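Glycerol dehydrogenase (Schizosaccharomyces pombe, PDB 1TA9) is a glycerol dehydrogenase that serves glycerol assimilation, probably by the zinc-dependent oxidation of glycerol to dihydroxyacetone with NAD+ as electron acceptor. Local coordinates at residues I65-Q70 with P205-L210; K92-L97 with V148-G153; T122-G127 with K140-D145; A316-M321 with E335-G340; P368-E373 with A416-S421. One frame throughout, in Å; residues are numbered along the deposited sequence.

Interaction 1: I65-Q70 with P205-L210; sequences IFTSPQ and PLNPNL
The hydroxyl Thr67 OG1 donates to Asn207 OD1 over a very short 2.5 Å, approaching from 25° out of the carbonyl plane. It joins the end of strand 64-67 to the loop leading into strand 210-214 of the parallel sheet, in the Rossmann-like NAD-binding domain of this iron-containing alcohol dehydrogenase. Thr67 OG1 stands anti to the backbone N (chi1 -171°), which aims it at the amide. The other end of that amide, Asn207 ND2, is held by Thr185 O and Glu307 OE2, so the Asn207 group is gripped at both ends, its side chain about 5 Å from that of Ser186, a probable NAD+ contact.

At the far end, Asn209 ND2 gives a nearly straight bond of 2.9 Å to Gln70 OE1. These side chains lie side by side and point the same way, their amide planes turned 66° apart. Gln70 OE1 also receives Trp89 NE1, while Asn209 OD1 accepts from Ser172 N of strand 172-176. An alanine at Gln70 would take away the acceptor shared by Asn209 ND2 and Trp89 NE1, and would probably loosen the join at this end. A weak backbone bond, Gln70 N to Asn209 O, runs beside it. In between, a water lies within hydrogen-bonding distance of Ser68 O (3.1 Å) and Asn207 O, though it may not serve both at once.

Strand 64-67 pairs antiparallel with a strand of a second subunit, whose Lys71 NZ also bonds Thr67 OG1. Packing in the middle is proline against backbone: Pro69 CA directs a CA-H...O contact to Pro208 O, 3.2 Å away.

Interaction 2: K92-L97 with V148-G153; sequences KSAVVL and VIIGVG
Strands 93-97 and 148-153, inner neighbours in the parallel sheet of the Rossmann-like domain, run 20° apart with axes approaching to 4.7 Å, and their side chains interlock on both faces of the sheet. On the face that carries Ala94, Val96, Val148 and Ile150, the main bump is Ile150. With CG1 anti to the carbonyl carbon, it leans over the neighbouring strand, and CD1 settles in the hollow between Ala94 CB and Val96 CG2, 4.1 Å from each. The root of the same side chain is tighter: Ile150 CB rests 3.2 Å from Val95 O.

Val148 CG1, in the crowded position between its own backbone N and carbonyl carbon, abuts Ala94 CB at 3.5 Å. Val152 CG2 crosses obliquely to Val96 CG1. On the reverse face Ile149 bends its end back, so that CD1 reaches Val95 CB at 3.9 Å. Leu97 is paired there with Gly151, which offers only backbone. Trp103 and Leu114 of helix 100-115 pack on the Ile150 face; on the Val95 face, Leu124 of the adjacent strand 120-125 lies beside Val95 and Leu97. The side chains of Leu97 and Val152 lie about 4 Å from those of Thr157 and Thr177, probable NAD+ contacts.

Four main-chain bonds fix this register: Val148 O and Ile150 O accept from Val95 N and Leu97 N, while Val95 O and Leu97 O accept from Ile150 N and Val152 N. The chemistry thus divides cleanly: polarity is spent between backbones and the side chains that meet are apolar, although the buried Val148 N finds no partner in the model.

Interaction 3: T122-G127 with K140-D145; sequences TKLVFG and KQCPDD
Leu124 is the residue most deeply engaged here, and its two methyls divide the work. With CG anti to the carbonyl carbon (chi1 -57°), the branch is turned from strand 120-125 toward the loop that follows helix 132-139. CD1 meets the sulfur Cys142 SG at 3.8 Å, while CD2 lies obliquely across the Gln141 side chain, 3.7 Å from Gln141 CB and slightly closer to OE1. Gln141 is thereby spread over the leucine as an extended arm on the exposed side. Its OE1 receives a weak bond from a water that accepts from Val125 N at 2.9 Å, so the arm is also tethered loosely to the strand.

Thr122, two residues earlier on the strand, points the same way and meets Pro143 tip to tip. OG1, anti to the carbonyl carbon, sits 3.3 Å from both Pro143 CG and Pro143 CD, which is contact with the ring rather than a polar bond. The methyl CG2, anti to the backbone N, approaches Gln141 O at 3.7 Å. An alanine at Thr122 would remove both tips and would probably leave the proline ring and the Gln141 carbonyl less firmly packed against the strand. No direct hydrogen bond links the two segments.

Thr122 and Leu124 also lie against Val95 of the adjacent strand 93-98, which places this contact at the edge of the sheet within the chain. Strand 120-125, helix 132-139 and strand 148-153 form a beta-alpha-beta crossover that passes over strand 93-98, the unit from which Rossmann-like nucleotide-binding domains are built; here the returning loop is fastened to the first strand.

Interaction 4: A316-M321 with E335-G340; sequences AIHNGM and EKVAYG
His318 lays its imidazole across the aliphatic chain of Lys336 at an oblique tilt, with CD2 3.4 Å from Lys336 CB and NE2 equally near Lys336 CE. The lysine curls round the ring because its chain bends at chi3 (-68°). A water in the ring plane then joins the two polar tips: it accepts from Lys336 NZ at 2.6 Å and lies 3.0 Å from His318 NE2. On the ring's other nitrogen, ND1 donates to Asn319 OD1 at 2.9 Å, again in the ring plane, so both nitrogens help fix the rotation of the imidazole. Asn319 is held in turn by Glu396. Val337 CG2 completes the contact from another oblique side.

One turn further along the helix, Met321 bends at chi3 to put CE 3.3 Å from Lys336 O and beside Gly340 CA. Gly340 makes this close passage possible, since a CB there would be tight against that methyl and close to Ile317. Ile317 CD1 reaches over to Gly340 O. The helix segments cross at 121° with axes 8.3 Å apart at their closest.

The crossing frames the zinc site, probably the catalytic one: His315 and His333, which bind zinc together with Asp232, belong to these two helices. His318 stacks edge-to-face with His333, a second-shell contact, and the Val337 side chain is about 4 Å from the zinc in the all-helical domain of this dehydrogenase family.

Interaction 5: P368-E373 with A416-S421; sequences PITLEE and AVDSYS
Asp418 holds CG anti to its backbone N (chi1 -175°), which swings the carboxylate out from helix 407-428 to the start of the short helix 371-374, and Ser421 holds OG anti to its carbonyl carbon (chi1 -68°), bringing it up to the turn just before. Leu371 N donates to Asp418 OD1 at 2.9 Å in a fairly straight bond that meets the oxygen from above the carboxylate plane. A water extends the grip, accepting from Glu372 N and donating to the same OD1 at 2.6 Å. The carboxylate thus answers N-H groups of the helix's first turn, one directly and one through water. Its OD2 forms a salt bridge with Arg284 of a third subunit.

One turn along, Ser421 OG donates to Ile369 O at 2.7 Å. The Ile369 side chain leans over it, CD1 packing 3.7 Å from Ser421 CB, and Thr370 CG2 touches the same carbon, Ser421 CB. Leu371 lays its CG and CD1 against CB and CG of Asp418, nearly at right angles.

Thr370 is the N-cap. Its OG1, in the crowded position between backbone N and carbonyl carbon, accepts from Glu373 N at 3.3 Å and donates to Glu373 OE2 on the anti lone pair. Ile369 N also donates to that oxygen, so the turn is braced internally as well as by helix 407-428. Around the contact, Val417 packs on Tyr339, Leu342 and Val346 of helix 333-347 and, with Ser421, on Phe355 of helix 352-364, while Ile369 touches Met362 of the latter.

How the interactions relate
Interactions 1, 2 and 3 come first along the chain, 2 nested in the loop closed by 1 and 3 nested in that of 2; interactions 4 and 5 follow in series. Interactions 2 and 3 share the parallel sheet, their centres about 8 Å apart, where Ala94 O and Thr122 N, 2.8 Å apart, probably hydrogen-bond. Interaction 1 stands about 18 Å from interaction 2, centre to centre, at the entry to strand 210-214. Interactions 4 and 5, centres about 13 Å apart, meet through Tyr339 on the opposite side of the chain's centre. They lie in the helical half, and 1, which also touches helix 289-307, lies between them and the sheet, consistent with the family's two-domain layout.

Interaction 1: I65-Q70 with P205-L210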
# COMPACT_ATOMS: atom_id res chain seq x y z
N ILE B 65 -12.13 35.29 6.37
CA ILE B 65 -11.06 36.29 6.41
C ILE B 65 -9.64 35.76 6.53
O ILE B 65 -9.35 34.87 7.32
CB ILE B 65 -11.30 37.26 7.60
CG1 ILE B 65 -12.68 37.89 7.48
CG2 ILE B 65 -10.20 38.31 7.64
CD1 ILE B 65 -13.08 38.75 8.69
N PHE B 66 -8.75 36.35 5.73
CA PHE B 66 -7.33 36.01 5.75
C PHE B 66 -6.62 37.33 6.02
O PHE B 66 -6.98 38.36 5.45
CB PHE B 66 -6.88 35.43 4.40
CG PHE B 66 -5.41 35.12 4.33
CD1 PHE B 66 -4.50 36.08 3.90
CD2 PHE B 66 -4.93 33.86 4.69
CE1 PHE B 66 -3.13 35.80 3.83
CE2 PHE B 66 -3.56 33.56 4.62
CZ PHE B 66 -2.66 34.53 4.19
N THR B 67 -5.64 37.31 6.91
CA THR B 67 -4.92 38.52 7.28
C THR B 67 -3.41 38.28 7.21
O THR B 67 -2.93 37.18 7.48
CB THR B 67 -5.34 38.96 8.71
OG1 THR B 67 -4.80 40.25 8.99
CG2 THR B 67 -4.86 37.96 9.74
N SER B 68 -2.66 39.30 6.83
CA SER B 68 -1.22 39.13 6.70
C SER B 68 -0.41 40.42 6.66
O SER B 68 -0.96 41.51 6.48
CB SER B 68 -0.94 38.35 5.41
OG SER B 68 0.43 38.40 5.03
N PRO B 69 0.91 40.31 6.88
CA PRO B 69 1.74 41.51 6.82
C PRO B 69 1.82 41.76 5.32
O PRO B 69 1.57 40.84 4.53
CB PRO B 69 3.08 41.03 7.38
CG PRO B 69 2.69 39.92 8.33
CD PRO B 69 1.62 39.20 7.54
N GLN B 70 2.18 42.97 4.90
CA GLN B 70 2.29 43.24 3.48
C GLN B 70 3.50 42.56 2.86
O GLN B 70 3.46 42.13 1.70
CB GLN B 70 2.37 44.74 3.24
CG GLN B 70 1.12 45.49 3.65
CD GLN B 70 1.23 46.97 3.39
OE1 GLN B 70 1.96 47.68 4.09
NE2 GLN B 70 0.52 47.44 2.37
N PRO B 205 -6.00 46.53 14.38
CA PRO B 205 -6.83 46.38 13.18
C PRO B 205 -6.10 45.81 11.97
O PRO B 205 -6.71 45.17 11.12
CB PRO B 205 -7.35 47.80 12.95
CG PRO B 205 -6.25 48.66 13.48
CD PRO B 205 -5.87 47.95 14.76
N LEU B 206 -4.79 46.03 11.90
CA LEU B 206 -3.99 45.53 10.78
C LEU B 206 -2.71 44.87 11.30
O LEU B 206 -2.29 45.12 12.43
CB LEU B 206 -3.62 46.67 9.83
CG LEU B 206 -4.77 47.45 9.17
CD1 LEU B 206 -4.23 48.74 8.58
CD2 LEU B 206 -5.42 46.59 8.11
N ASN B 207 -2.09 44.03 10.47
CA ASN B 207 -0.85 43.36 10.84
C ASN B 207 0.32 44.29 10.60
O ASN B 207 0.19 45.28 9.88
CB ASN B 207 -0.62 42.11 9.98
CG ASN B 207 -1.53 40.97 10.34
OD1 ASN B 207 -2.74 41.03 10.13
ND2 ASN B 207 -0.95 39.91 10.90
N PRO B 208 1.49 44.00 11.20
CA PRO B 208 2.65 44.86 10.98
C PRO B 208 2.84 44.85 9.46
O PRO B 208 2.51 43.86 8.81
CB PRO B 208 3.77 44.13 11.70
CG PRO B 208 3.05 43.49 12.85
CD PRO B 208 1.78 42.96 12.21
N ASN B 209 3.38 45.93 8.91
CA ASN B 209 3.54 46.00 7.46
C ASN B 209 4.65 45.14 6.88
O ASN B 209 4.47 44.52 5.83
CB ASN B 209 3.71 47.46 7.06
CG ASN B 209 2.60 48.34 7.60
OD1 ASN B 209 2.56 48.65 8.79
ND2 ASN B 209 1.68 48.73 6.73
N LEU B 210 5.79 45.10 7.56
CA LEU B 210 6.91 44.30 7.09
C LEU B 210 7.61 43.57 8.22
O LEU B 210 7.87 44.16 9.28
CB LEU B 210 7.95 45.20 6.39
CG LEU B 210 9.34 44.60 6.13
CD1 LEU B 210 9.28 43.54 5.05
CD2 LEU B 210 10.30 45.72 5.71
O HOH W 1 -0.20 44.48 7.01

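Interaction 2: K92-L97 with V148-G153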
# COMPACT_ATOMS: atom_id res chain seq x y z
N LYS B 92 12.19 59.30 3.72
CA LYS B 92 12.70 60.51 4.36
C LYS B 92 13.06 60.38 5.84
O LYS B 92 14.14 60.79 6.25
CB LYS B 92 11.70 61.65 4.18
N SER B 93 12.16 59.82 6.64
CA SER B 93 12.44 59.70 8.07
C SER B 93 11.88 58.43 8.70
O SER B 93 10.75 58.04 8.44
CB SER B 93 11.88 60.92 8.80
OG SER B 93 12.19 60.86 10.18
N ALA B 94 12.69 57.81 9.56
CA ALA B 94 12.29 56.58 10.23
C ALA B 94 12.83 56.49 11.66
O ALA B 94 13.88 57.04 11.98
CB ALA B 94 12.77 55.37 9.43
N VAL B 95 12.09 55.80 12.51
CA VAL B 95 12.49 55.60 13.89
C VAL B 95 12.98 54.16 14.04
O VAL B 95 12.33 53.24 13.56
CB VAL B 95 11.31 55.82 14.88
CG1 VAL B 95 11.67 55.27 16.26
CG2 VAL B 95 10.99 57.30 14.99
N VAL B 96 14.13 53.98 14.67
CA VAL B 96 14.65 52.64 14.89
C VAL B 96 14.69 52.44 16.40
O VAL B 96 15.39 53.16 17.12
CB VAL B 96 16.06 52.46 14.29
CG1 VAL B 96 16.59 51.08 14.63
CG2 VAL B 96 16.00 52.64 12.78
N LEU B 97 13.93 51.46 16.87
CA LEU B 97 13.84 51.15 18.29
C LEU B 97 14.45 49.80 18.63
O LEU B 97 14.10 48.78 18.03
CB LEU B 97 12.38 51.16 18.73
CG LEU B 97 12.08 50.79 20.18
CD1 LEU B 97 12.64 51.87 21.11
CD2 LEU B 97 10.58 50.65 20.37
N VAL B 148 7.74 55.96 9.59
CA VAL B 148 7.60 54.56 9.97
C VAL B 148 8.35 54.25 11.26
O VAL B 148 9.34 54.90 11.60
CB VAL B 148 8.15 53.64 8.84
CG1 VAL B 148 9.65 53.87 8.67
CG2 VAL B 148 7.86 52.18 9.16
N ILE B 149 7.86 53.25 11.99
CA ILE B 149 8.46 52.83 13.24
C ILE B 149 9.10 51.47 13.01
O ILE B 149 8.43 50.53 12.61
CB ILE B 149 7.41 52.70 14.36
CG1 ILE B 149 6.61 54.00 14.49
CG2 ILE B 149 8.09 52.36 15.68
CD1 ILE B 149 7.43 55.20 14.89
N ILE B 150 10.40 51.37 13.27
CA ILE B 150 11.13 50.12 13.08
C ILE B 150 11.56 49.52 14.42
O ILE B 150 12.39 50.09 15.13
CB ILE B 150 12.39 50.32 12.22
CG1 ILE B 150 12.02 51.05 10.92
CG2 ILE B 150 13.03 48.98 11.91
CD1 ILE B 150 13.22 51.36 10.04
N GLY B 151 11.00 48.36 14.75
CA GLY B 151 11.35 47.68 15.98
C GLY B 151 12.33 46.56 15.71
O GLY B 151 12.05 45.67 14.90
N VAL B 152 13.48 46.58 16.37
CA VAL B 152 14.50 45.56 16.16
C VAL B 152 14.84 44.83 17.46
O VAL B 152 15.31 45.45 18.42
CB VAL B 152 15.81 46.19 15.61
CG1 VAL B 152 16.78 45.09 15.18
CG2 VAL B 152 15.50 47.11 14.45
N GLY B 153 14.59 43.52 17.51
CA GLY B 153 14.89 42.76 18.71
C GLY B 153 13.88 41.69 19.08
O GLY B 153 13.33 41.01 18.21

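Interaction 3: T122-G127 with K140-D145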
# COMPACT_ATOMS: atom_id res chain seq x y z
N THR B 122 15.84 58.40 13.54
CA THR B 122 15.74 58.69 14.96
C THR B 122 16.05 57.40 15.70
O THR B 122 15.27 56.45 15.66
CB THR B 122 14.32 59.16 15.34
OG1 THR B 122 13.98 60.32 14.58
CG2 THR B 122 14.24 59.48 16.82
N LYS B 123 17.19 57.37 16.37
CA LYS B 123 17.62 56.19 17.11
C LYS B 123 17.16 56.25 18.56
O LYS B 123 17.62 57.09 19.33
CB LYS B 123 19.14 56.05 17.03
CG LYS B 123 19.67 55.95 15.60
CD LYS B 123 21.19 55.88 15.55
CE LYS B 123 21.83 57.15 16.09
NZ LYS B 123 23.31 57.09 16.00
N LEU B 124 16.25 55.35 18.92
CA LEU B 124 15.74 55.29 20.28
C LEU B 124 16.16 53.99 20.96
O LEU B 124 16.27 52.95 20.32
CB LEU B 124 14.21 55.38 20.27
CG LEU B 124 13.58 56.61 19.61
CD1 LEU B 124 12.07 56.51 19.73
CD2 LEU B 124 14.08 57.88 20.29
N VAL B 125 16.40 54.07 22.26
CA VAL B 125 16.81 52.89 23.02
C VAL B 125 15.66 52.39 23.88
O VAL B 125 15.16 53.11 24.74
CB VAL B 125 18.02 53.19 23.93
CG1 VAL B 125 18.42 51.93 24.68
CG2 VAL B 125 19.18 53.71 23.10
N PHE B 126 15.24 51.15 23.65
CA PHE B 126 14.17 50.56 24.42
C PHE B 126 14.71 50.33 25.82
O PHE B 126 15.78 49.74 25.99
CB PHE B 126 13.73 49.23 23.81
CG PHE B 126 12.58 48.58 24.52
CD1 PHE B 126 12.64 47.24 24.89
CD2 PHE B 126 11.43 49.31 24.83
CE1 PHE B 126 11.57 46.63 25.55
CE2 PHE B 126 10.36 48.71 25.49
CZ PHE B 126 10.43 47.37 25.85
N GLY B 127 13.98 50.81 26.83
CA GLY B 127 14.42 50.65 28.20
C GLY B 127 14.22 49.24 28.74
O GLY B 127 14.39 49.00 29.93
N LYS B 140 6.91 60.17 22.52
CA LYS B 140 7.20 61.59 22.60
C LYS B 140 8.57 61.93 22.03
O LYS B 140 8.88 63.10 21.80
CB LYS B 140 7.10 62.06 24.05
N GLN B 141 9.39 60.91 21.80
CA GLN B 141 10.73 61.10 21.25
C GLN B 141 10.75 60.89 19.74
O GLN B 141 11.80 60.98 19.10
CB GLN B 141 11.72 60.14 21.92
CG GLN B 141 11.97 60.43 23.39
CD GLN B 141 12.87 59.40 24.05
OE1 GLN B 141 14.01 59.19 23.62
NE2 GLN B 141 12.37 58.75 25.09
N CYS B 142 9.58 60.62 19.17
CA CYS B 142 9.46 60.40 17.74
C CYS B 142 9.05 61.69 17.02
O CYS B 142 8.01 62.27 17.33
CB CYS B 142 8.42 59.31 17.46
SG CYS B 142 8.79 57.69 18.20
N PRO B 143 9.87 62.15 16.07
CA PRO B 143 9.57 63.38 15.31
C PRO B 143 8.21 63.31 14.62
O PRO B 143 7.77 62.24 14.20
CB PRO B 143 10.72 63.45 14.31
CG PRO B 143 11.86 62.86 15.09
CD PRO B 143 11.22 61.65 15.74
N ASP B 144 7.54 64.45 14.51
CA ASP B 144 6.22 64.51 13.89
C ASP B 144 6.23 64.10 12.42
O ASP B 144 5.21 63.67 11.89
CB ASP B 144 5.65 65.92 14.00
CG ASP B 144 5.44 66.35 15.44
OD1 ASP B 144 4.73 65.63 16.18
OD2 ASP B 144 5.97 67.41 15.83
N ASP B 145 7.38 64.22 11.77
CA ASP B 145 7.48 63.85 10.37
C ASP B 145 7.96 62.42 10.19
O ASP B 145 8.38 62.03 9.11
CB ASP B 145 8.42 64.82 9.63
CG ASP B 145 9.86 64.70 10.08
OD1 ASP B 145 10.11 64.74 11.31
OD2 ASP B 145 10.75 64.58 9.21
O HOH W 2 16.33 56.70 23.41

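Interaction 4: A316-M321 with E335-G340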
# COMPACT_ATOMS: atom_id res chain seq x y z
N ALA B 316 -3.35 28.54 26.09
CA ALA B 316 -4.10 28.86 27.30
C ALA B 316 -3.37 28.21 28.47
O ALA B 316 -3.25 28.79 29.56
CB ALA B 316 -5.52 28.33 27.19
N ILE B 317 -2.87 27.00 28.25
CA ILE B 317 -2.14 26.26 29.27
C ILE B 317 -0.82 26.97 29.56
O ILE B 317 -0.38 27.04 30.71
CB ILE B 317 -1.89 24.81 28.84
CG1 ILE B 317 -3.24 24.09 28.70
CG2 ILE B 317 -1.01 24.09 29.85
CD1 ILE B 317 -3.17 22.76 28.03
N HIS B 318 -0.19 27.49 28.51
CA HIS B 318 1.06 28.23 28.67
C HIS B 318 0.82 29.42 29.60
O HIS B 318 1.63 29.69 30.49
CB HIS B 318 1.58 28.71 27.31
CG HIS B 318 2.46 29.92 27.40
ND1 HIS B 318 1.97 31.19 27.60
CD2 HIS B 318 3.81 30.05 27.31
CE1 HIS B 318 2.97 32.05 27.63
NE2 HIS B 318 4.10 31.39 27.46
N ASN B 319 -0.29 30.11 29.39
CA ASN B 319 -0.62 31.27 30.21
C ASN B 319 -0.93 30.86 31.65
O ASN B 319 -0.59 31.58 32.59
CB ASN B 319 -1.82 32.03 29.62
CG ASN B 319 -1.51 32.61 28.25
OD1 ASN B 319 -0.36 32.91 27.94
ND2 ASN B 319 -2.54 32.80 27.44
N GLY B 320 -1.57 29.71 31.82
CA GLY B 320 -1.89 29.25 33.16
C GLY B 320 -0.63 28.88 33.92
O GLY B 320 -0.51 29.16 35.12
N MET B 321 0.33 28.26 33.23
CA MET B 321 1.60 27.84 33.82
C MET B 321 2.38 29.00 34.42
O MET B 321 3.01 28.86 35.46
CB MET B 321 2.48 27.17 32.77
CG MET B 321 2.03 25.80 32.32
SD MET B 321 3.15 25.17 31.03
CE MET B 321 2.13 25.32 29.58
N GLU B 335 9.28 26.89 25.13
CA GLU B 335 9.53 25.75 26.00
C GLU B 335 8.25 25.43 26.76
O GLU B 335 7.92 24.26 26.96
CB GLU B 335 10.69 26.08 26.96
CG GLU B 335 11.92 26.56 26.19
CD GLU B 335 13.09 26.97 27.06
OE1 GLU B 335 12.86 27.46 28.18
OE2 GLU B 335 14.25 26.83 26.60
N LYS B 336 7.52 26.46 27.15
CA LYS B 336 6.27 26.27 27.86
C LYS B 336 5.18 25.82 26.88
O LYS B 336 4.38 24.94 27.19
CB LYS B 336 5.85 27.57 28.57
CG LYS B 336 6.72 27.91 29.77
CD LYS B 336 6.33 29.24 30.41
CE LYS B 336 6.64 30.42 29.50
NZ LYS B 336 6.34 31.73 30.16
N VAL B 337 5.14 26.43 25.70
CA VAL B 337 4.13 26.09 24.70
C VAL B 337 4.23 24.63 24.26
O VAL B 337 3.21 23.97 24.04
CB VAL B 337 4.24 26.99 23.45
CG1 VAL B 337 3.38 26.43 22.31
CG2 VAL B 337 3.77 28.40 23.78
N ALA B 338 5.45 24.13 24.13
CA ALA B 338 5.65 22.74 23.73
C ALA B 338 4.99 21.82 24.75
O ALA B 338 4.26 20.90 24.39
CB ALA B 338 7.13 22.44 23.60
N TYR B 339 5.25 22.06 26.04
CA TYR B 339 4.65 21.22 27.07
C TYR B 339 3.13 21.38 26.99
O TYR B 339 2.39 20.40 27.08
CB TYR B 339 5.13 21.63 28.47
CG TYR B 339 4.79 20.61 29.53
CD1 TYR B 339 5.67 19.57 29.83
CD2 TYR B 339 3.57 20.65 30.21
CE1 TYR B 339 5.34 18.59 30.78
CE2 TYR B 339 3.23 19.67 31.15
CZ TYR B 339 4.12 18.65 31.43
OH TYR B 339 3.78 17.68 32.35
N GLY B 340 2.67 22.62 26.81
CA GLY B 340 1.25 22.89 26.70
C GLY B 340 0.60 22.17 25.53
O GLY B 340 -0.58 21.82 25.59
O HOH W 3 6.47 33.21 28.06

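Interaction 5: P368-E373 with A416-S421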
# COMPACT_ATOMS: atom_id res chain seq x y z
N PRO B 368 11.65 20.53 26.71
CA PRO B 368 11.25 19.81 27.93
C PRO B 368 9.89 19.14 27.77
O PRO B 368 8.94 19.76 27.29
CB PRO B 368 11.23 20.92 28.98
CG PRO B 368 10.80 22.11 28.19
CD PRO B 368 11.63 21.99 26.93
N ILE B 369 9.80 17.87 28.17
CA ILE B 369 8.54 17.14 28.07
C ILE B 369 8.10 16.57 29.41
O ILE B 369 7.15 15.80 29.48
CB ILE B 369 8.63 15.98 27.06
CG1 ILE B 369 9.72 14.98 27.48
CG2 ILE B 369 8.89 16.53 25.67
CD1 ILE B 369 9.76 13.72 26.63
N THR B 370 8.80 16.95 30.48
CA THR B 370 8.47 16.49 31.82
C THR B 370 8.52 17.65 32.80
O THR B 370 9.17 18.66 32.54
CB THR B 370 9.47 15.42 32.31
OG1 THR B 370 10.79 15.96 32.30
CG2 THR B 370 9.41 14.19 31.42
N LEU B 371 7.83 17.50 33.93
CA LEU B 371 7.80 18.54 34.96
C LEU B 371 9.21 18.74 35.52
O LEU B 371 9.59 19.85 35.90
CB LEU B 371 6.83 18.14 36.08
CG LEU B 371 5.35 18.11 35.69
CD1 LEU B 371 4.52 17.46 36.79
CD2 LEU B 371 4.87 19.53 35.41
N GLU B 372 9.97 17.65 35.56
CA GLU B 372 11.34 17.70 36.06
C GLU B 372 12.15 18.67 35.20
O GLU B 372 12.82 19.56 35.72
CB GLU B 372 11.98 16.30 36.00
CG GLU B 372 13.43 16.26 36.48
CD GLU B 372 13.56 16.24 37.99
OE1 GLU B 372 14.64 16.59 38.51
OE2 GLU B 372 12.59 15.85 38.68
N GLU B 373 12.07 18.51 33.88
CA GLU B 373 12.81 19.37 32.97
C GLU B 373 12.32 20.82 33.02
O GLU B 373 13.11 21.75 32.90
CB GLU B 373 12.71 18.85 31.54
CG GLU B 373 13.24 17.44 31.38
CD GLU B 373 13.01 16.89 29.99
OE1 GLU B 373 13.90 17.04 29.13
OE2 GLU B 373 11.91 16.33 29.75
N ALA B 416 -0.63 13.98 33.58
CA ALA B 416 -0.64 12.85 32.66
C ALA B 416 0.51 12.98 31.66
O ALA B 416 1.21 12.01 31.39
CB ALA B 416 -1.97 12.79 31.92
N VAL B 417 0.71 14.18 31.12
CA VAL B 417 1.81 14.39 30.19
C VAL B 417 3.12 13.95 30.85
O VAL B 417 3.92 13.22 30.26
CB VAL B 417 1.93 15.88 29.79
CG1 VAL B 417 3.23 16.11 29.01
CG2 VAL B 417 0.73 16.30 28.94
N ASP B 418 3.33 14.37 32.09
CA ASP B 418 4.55 14.02 32.81
C ASP B 418 4.75 12.50 32.90
O ASP B 418 5.84 12.01 32.63
CB ASP B 418 4.51 14.62 34.21
CG ASP B 418 5.79 14.38 34.98
OD1 ASP B 418 6.86 14.85 34.52
OD2 ASP B 418 5.73 13.72 36.03
N SER B 419 3.70 11.77 33.27
CA SER B 419 3.81 10.32 33.37
C SER B 419 4.01 9.66 32.00
O SER B 419 4.79 8.71 31.87
CB SER B 419 2.56 9.74 34.02
OG SER B 419 2.45 10.15 35.38
N TYR B 420 3.30 10.15 30.98
CA TYR B 420 3.43 9.59 29.63
C TYR B 420 4.87 9.78 29.12
O TYR B 420 5.47 8.85 28.59
CB TYR B 420 2.48 10.30 28.66
CG TYR B 420 0.99 10.05 28.83
CD1 TYR B 420 0.49 9.32 29.91
CD2 TYR B 420 0.08 10.59 27.92
CE1 TYR B 420 -0.90 9.13 30.08
CE2 TYR B 420 -1.30 10.41 28.07
CZ TYR B 420 -1.79 9.68 29.15
OH TYR B 420 -3.15 9.52 29.29
N SER B 421 5.39 10.99 29.27
CA SER B 421 6.75 11.30 28.83
C SER B 421 7.77 10.46 29.59
O SER B 421 8.72 9.94 29.01
CB SER B 421 7.05 12.79 29.02
OG SER B 421 6.28 13.59 28.14
O HOH W 4 9.05 14.82 35.91